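Local coordinates for protein ribosomal RNA small subunit methyltransferase E (Bacillus subtilis, PDB 1VHK) that probably methylates the N3 position of a specific uridine in 16S rRNA of the assembled 30S subunit, using S-adenosyl-L-methionine as methyl donor, at residues D93-L105 and E132-Q144. Sequence-based numbering, arbitrary orientation.
Sequences DKLEWIIQKGTEL and ERWTKIAKEAAEQ
E96 and R133 join the two helices through a side-on salt bridge: NE of R133 reaches E96 OE2, while R133 NH2 gives a longer bond of 3.3 Å to E96 OE1. The guanidinium approaches from above the carboxylate plane, the two planes 57° apart. Long, charged side chains suit this partly solvent-exposed margin, and the extended E96 chain also lays its CG against I137 CD1, which sits above the rim of one face of the R133 guanidinium. With an alanine here instead of E96, R133 would probably lose its carboxylate mate and I137 CD1 the chain that lies against it. Helices 94-104 and 132-144 run roughly parallel, their axes 8.3 Å apart and crossing at -29°, within the SPOUT-type methyltransferase domain, where each follows a strand of the parallel sheet. Inward, W134 offers a broad flat surface: L95 CD1 sits over its six-membered ring, 3.6 Å from the centroid, and I99 CD1 over the five-membered ring on the same face. Farther along, small residues let the backbones close in, with A141 CB 3.6 Å from Q100 O. The 2.9 Å bond from T103 OG1 to I99 O fixes the rotamer (chi1 -54°), and CG2 rests against A138 O and A142 N. E140, beside Q100, salt-bridges R235 of the second subunit.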
# COMPACT_ATOMS: atom_id res chain seq x y z
N ASP A 93 1.78 -10.57 13.98
CA ASP A 93 2.78 -10.43 12.96
C ASP A 93 2.53 -9.21 12.07
O ASP A 93 2.94 -9.22 10.89
CB ASP A 93 2.76 -11.67 12.04
CG ASP A 93 3.49 -12.83 12.66
OD1 ASP A 93 4.72 -12.74 12.87
OD2 ASP A 93 2.82 -13.85 12.97
N LYS A 94 2.04 -8.10 12.61
CA LYS A 94 1.74 -6.91 11.84
C LYS A 94 2.97 -6.20 11.31
O LYS A 94 2.92 -5.52 10.27
CB LYS A 94 0.88 -5.96 12.68
CG LYS A 94 -0.49 -6.52 13.01
CD LYS A 94 -1.06 -5.86 14.26
CE LYS A 94 -2.51 -6.24 14.48
NZ LYS A 94 -2.94 -6.03 15.88
N LEU A 95 4.12 -6.41 11.95
CA LEU A 95 5.35 -5.80 11.48
C LEU A 95 5.79 -6.36 10.14
O LEU A 95 6.30 -5.60 9.31
CB LEU A 95 6.47 -5.89 12.48
CG LEU A 95 7.31 -4.68 12.79
CD1 LEU A 95 8.75 -5.10 13.11
CD2 LEU A 95 7.29 -3.61 11.73
N GLU A 96 5.57 -7.64 9.89
CA GLU A 96 5.92 -8.23 8.60
C GLU A 96 5.03 -7.64 7.49
O GLU A 96 5.54 -7.41 6.41
CB GLU A 96 5.75 -9.75 8.60
CG GLU A 96 6.77 -10.52 9.40
CD GLU A 96 6.56 -12.02 9.31
OE1 GLU A 96 5.73 -12.44 8.47
OE2 GLU A 96 7.20 -12.79 10.04
N TRP A 97 3.77 -7.38 7.79
CA TRP A 97 2.86 -6.79 6.81
C TRP A 97 3.28 -5.35 6.53
O TRP A 97 3.29 -4.88 5.41
CB TRP A 97 1.43 -6.82 7.36
CG TRP A 97 0.37 -7.10 6.35
CD1 TRP A 97 0.08 -8.32 5.78
CD2 TRP A 97 -0.56 -6.17 5.77
NE1 TRP A 97 -0.95 -8.19 4.87
CE2 TRP A 97 -1.37 -6.89 4.86
CE3 TRP A 97 -0.78 -4.79 5.93
CZ2 TRP A 97 -2.39 -6.28 4.12
CZ3 TRP A 97 -1.79 -4.21 5.20
CH2 TRP A 97 -2.58 -4.95 4.30
N ILE A 98 3.73 -4.68 7.62
CA ILE A 98 4.17 -3.30 7.46
C ILE A 98 5.43 -3.27 6.60
O ILE A 98 5.56 -2.37 5.77
CB ILE A 98 4.39 -2.61 8.81
CG1 ILE A 98 3.05 -2.20 9.43
CG2 ILE A 98 5.27 -1.37 8.67
CD1 ILE A 98 3.07 -2.10 10.96
N ILE A 99 6.31 -4.26 6.76
CA ILE A 99 7.57 -4.26 6.01
C ILE A 99 7.32 -4.59 4.56
O ILE A 99 7.80 -4.01 3.60
CB ILE A 99 8.57 -5.27 6.64
CG1 ILE A 99 9.13 -4.65 7.95
CG2 ILE A 99 9.73 -5.63 5.73
CD1 ILE A 99 9.78 -5.69 8.84
N GLN A 100 6.51 -5.65 4.39
CA GLN A 100 6.18 -6.10 3.06
C GLN A 100 5.45 -5.01 2.26
O GLN A 100 5.95 -4.61 1.20
CB GLN A 100 5.39 -7.39 3.09
CG GLN A 100 5.05 -7.85 1.64
CD GLN A 100 4.37 -9.20 1.63
OE1 GLN A 100 3.15 -9.29 1.76
NE2 GLN A 100 5.17 -10.25 1.57
N LYS A 101 4.28 -4.56 2.72
CA LYS A 101 3.54 -3.59 1.87
C LYS A 101 4.35 -2.32 1.74
O LYS A 101 4.56 -1.82 0.62
CB LYS A 101 2.12 -3.45 2.32
CG LYS A 101 1.55 -4.75 2.84
CD LYS A 101 0.63 -5.44 1.90
CE LYS A 101 0.78 -6.96 1.91
NZ LYS A 101 1.36 -7.40 0.59
N GLY A 102 4.96 -1.89 2.87
CA GLY A 102 5.83 -0.79 2.93
C GLY A 102 6.88 -0.80 1.84
O GLY A 102 7.23 0.27 1.30
N THR A 103 7.56 -1.94 1.62
CA THR A 103 8.53 -2.01 0.54
C THR A 103 7.80 -1.87 -0.80
O THR A 103 8.19 -1.04 -1.64
CB THR A 103 9.39 -3.29 0.58
OG1 THR A 103 10.00 -3.41 1.88
CG2 THR A 103 10.50 -3.28 -0.46
N GLU A 104 6.71 -2.63 -1.00
CA GLU A 104 5.97 -2.50 -2.27
C GLU A 104 5.73 -0.99 -2.50
O GLU A 104 6.08 -0.48 -3.56
CB GLU A 104 4.66 -3.23 -2.36
CG GLU A 104 4.47 -4.61 -1.84
CD GLU A 104 3.08 -5.22 -1.90
OE1 GLU A 104 2.30 -4.98 -2.84
OE2 GLU A 104 2.72 -6.03 -1.00
N LEU A 105 5.23 -0.24 -1.51
CA LEU A 105 4.98 1.15 -1.64
C LEU A 105 6.13 2.13 -1.66
O LEU A 105 5.87 3.36 -1.63
CB LEU A 105 3.90 1.61 -0.63
CG LEU A 105 2.56 0.90 -0.84
CD1 LEU A 105 1.74 0.92 0.44
CD2 LEU A 105 1.79 1.49 -2.02
N GLU A 132 16.06 -11.09 11.20
CA GLU A 132 16.65 -11.82 10.07
C GLU A 132 15.56 -12.26 9.11
O GLU A 132 15.81 -12.41 7.92
CB GLU A 132 17.49 -12.99 10.56
CG GLU A 132 18.27 -12.67 11.83
CD GLU A 132 18.99 -13.86 12.42
OE1 GLU A 132 20.24 -13.90 12.34
OE2 GLU A 132 18.32 -14.76 12.98
N ARG A 133 14.35 -12.41 9.61
CA ARG A 133 13.19 -12.75 8.81
C ARG A 133 12.60 -11.47 8.18
O ARG A 133 12.16 -11.49 7.03
CB ARG A 133 12.14 -13.47 9.63
CG ARG A 133 11.06 -14.15 8.82
CD ARG A 133 9.91 -14.65 9.69
NE ARG A 133 8.64 -14.61 8.99
CZ ARG A 133 8.36 -15.24 7.86
NH1 ARG A 133 9.25 -16.01 7.25
NH2 ARG A 133 7.16 -15.15 7.28
N TRP A 134 12.70 -10.36 8.89
CA TRP A 134 12.29 -9.06 8.43
C TRP A 134 13.07 -8.60 7.19
O TRP A 134 12.50 -8.11 6.22
CB TRP A 134 12.52 -7.99 9.52
CG TRP A 134 11.64 -8.16 10.72
CD1 TRP A 134 10.51 -8.89 10.81
CD2 TRP A 134 11.82 -7.55 12.00
NE1 TRP A 134 9.96 -8.79 12.07
CE2 TRP A 134 10.76 -7.97 12.82
CE3 TRP A 134 12.79 -6.69 12.54
CZ2 TRP A 134 10.62 -7.57 14.15
CZ3 TRP A 134 12.64 -6.30 13.86
CH2 TRP A 134 11.57 -6.71 14.64
N THR A 135 14.38 -8.77 7.25
CA THR A 135 15.31 -8.46 6.17
C THR A 135 14.99 -9.29 4.93
O THR A 135 15.11 -8.87 3.79
CB THR A 135 16.74 -8.83 6.64
OG1 THR A 135 17.10 -7.94 7.71
CG2 THR A 135 17.75 -8.70 5.55
N LYS A 136 14.58 -10.52 5.19
CA LYS A 136 14.20 -11.48 4.16
C LYS A 136 12.87 -11.07 3.55
O LYS A 136 12.69 -11.07 2.33
CB LYS A 136 14.18 -12.87 4.78
CG LYS A 136 13.35 -13.95 4.16
CD LYS A 136 13.43 -15.25 4.98
CE LYS A 136 13.13 -16.46 4.11
NZ LYS A 136 11.70 -16.48 3.67
N ILE A 137 11.93 -10.60 4.35
CA ILE A 137 10.64 -10.16 3.85
C ILE A 137 10.74 -8.93 2.97
O ILE A 137 10.03 -8.83 1.97
CB ILE A 137 9.67 -9.92 5.03
CG1 ILE A 137 9.28 -11.30 5.57
CG2 ILE A 137 8.46 -9.11 4.60
CD1 ILE A 137 8.84 -11.30 7.02
N ALA A 138 11.67 -8.05 3.29
CA ALA A 138 11.93 -6.81 2.61
C ALA A 138 12.58 -7.03 1.25
O ALA A 138 12.31 -6.29 0.32
CB ALA A 138 12.83 -5.92 3.44
N LYS A 139 13.47 -8.01 1.19
CA LYS A 139 14.17 -8.41 -0.02
C LYS A 139 13.23 -9.04 -1.04
O LYS A 139 13.31 -8.78 -2.23
CB LYS A 139 15.24 -9.44 0.38
CG LYS A 139 16.46 -9.43 -0.53
CD LYS A 139 17.12 -10.81 -0.61
CE LYS A 139 18.38 -10.73 -1.46
NZ LYS A 139 18.92 -12.08 -1.73
N GLU A 140 12.29 -9.85 -0.57
CA GLU A 140 11.33 -10.51 -1.48
C GLU A 140 10.31 -9.52 -1.99
O GLU A 140 10.03 -9.37 -3.19
CB GLU A 140 10.75 -11.70 -0.75
CG GLU A 140 9.87 -12.67 -1.41
CD GLU A 140 8.55 -12.19 -1.96
OE1 GLU A 140 7.90 -11.31 -1.35
OE2 GLU A 140 8.16 -12.68 -3.07
N ALA A 141 9.80 -8.67 -1.08
CA ALA A 141 8.86 -7.61 -1.50
C ALA A 141 9.57 -6.72 -2.55
O ALA A 141 9.01 -6.28 -3.54
CB ALA A 141 8.47 -6.78 -0.30
N ALA A 142 10.84 -6.47 -2.25
CA ALA A 142 11.69 -5.68 -3.09
C ALA A 142 11.85 -6.30 -4.48
O ALA A 142 11.85 -5.56 -5.47
CB ALA A 142 13.05 -5.44 -2.45
N GLU A 143 11.97 -7.61 -4.56
CA GLU A 143 12.06 -8.34 -5.81
C GLU A 143 10.74 -8.31 -6.58
O GLU A 143 10.72 -8.05 -7.77
CB GLU A 143 12.41 -9.83 -5.56
CG GLU A 143 13.87 -9.99 -5.18
CD GLU A 143 14.17 -11.21 -4.34
OE1 GLU A 143 15.38 -11.48 -4.10
OE2 GLU A 143 13.22 -11.88 -3.89
N GLN A 144 9.64 -8.57 -5.87
CA GLN A 144 8.35 -8.64 -6.55
C GLN A 144 7.83 -7.29 -6.97
O GLN A 144 7.03 -7.26 -7.93
CB GLN A 144 7.32 -9.43 -5.77
CG GLN A 144 7.67 -10.89 -5.55
CD GLN A 144 7.84 -11.68 -6.83
OE1 GLN A 144 7.14 -11.48 -7.82
NE2 GLN A 144 8.78 -12.62 -6.83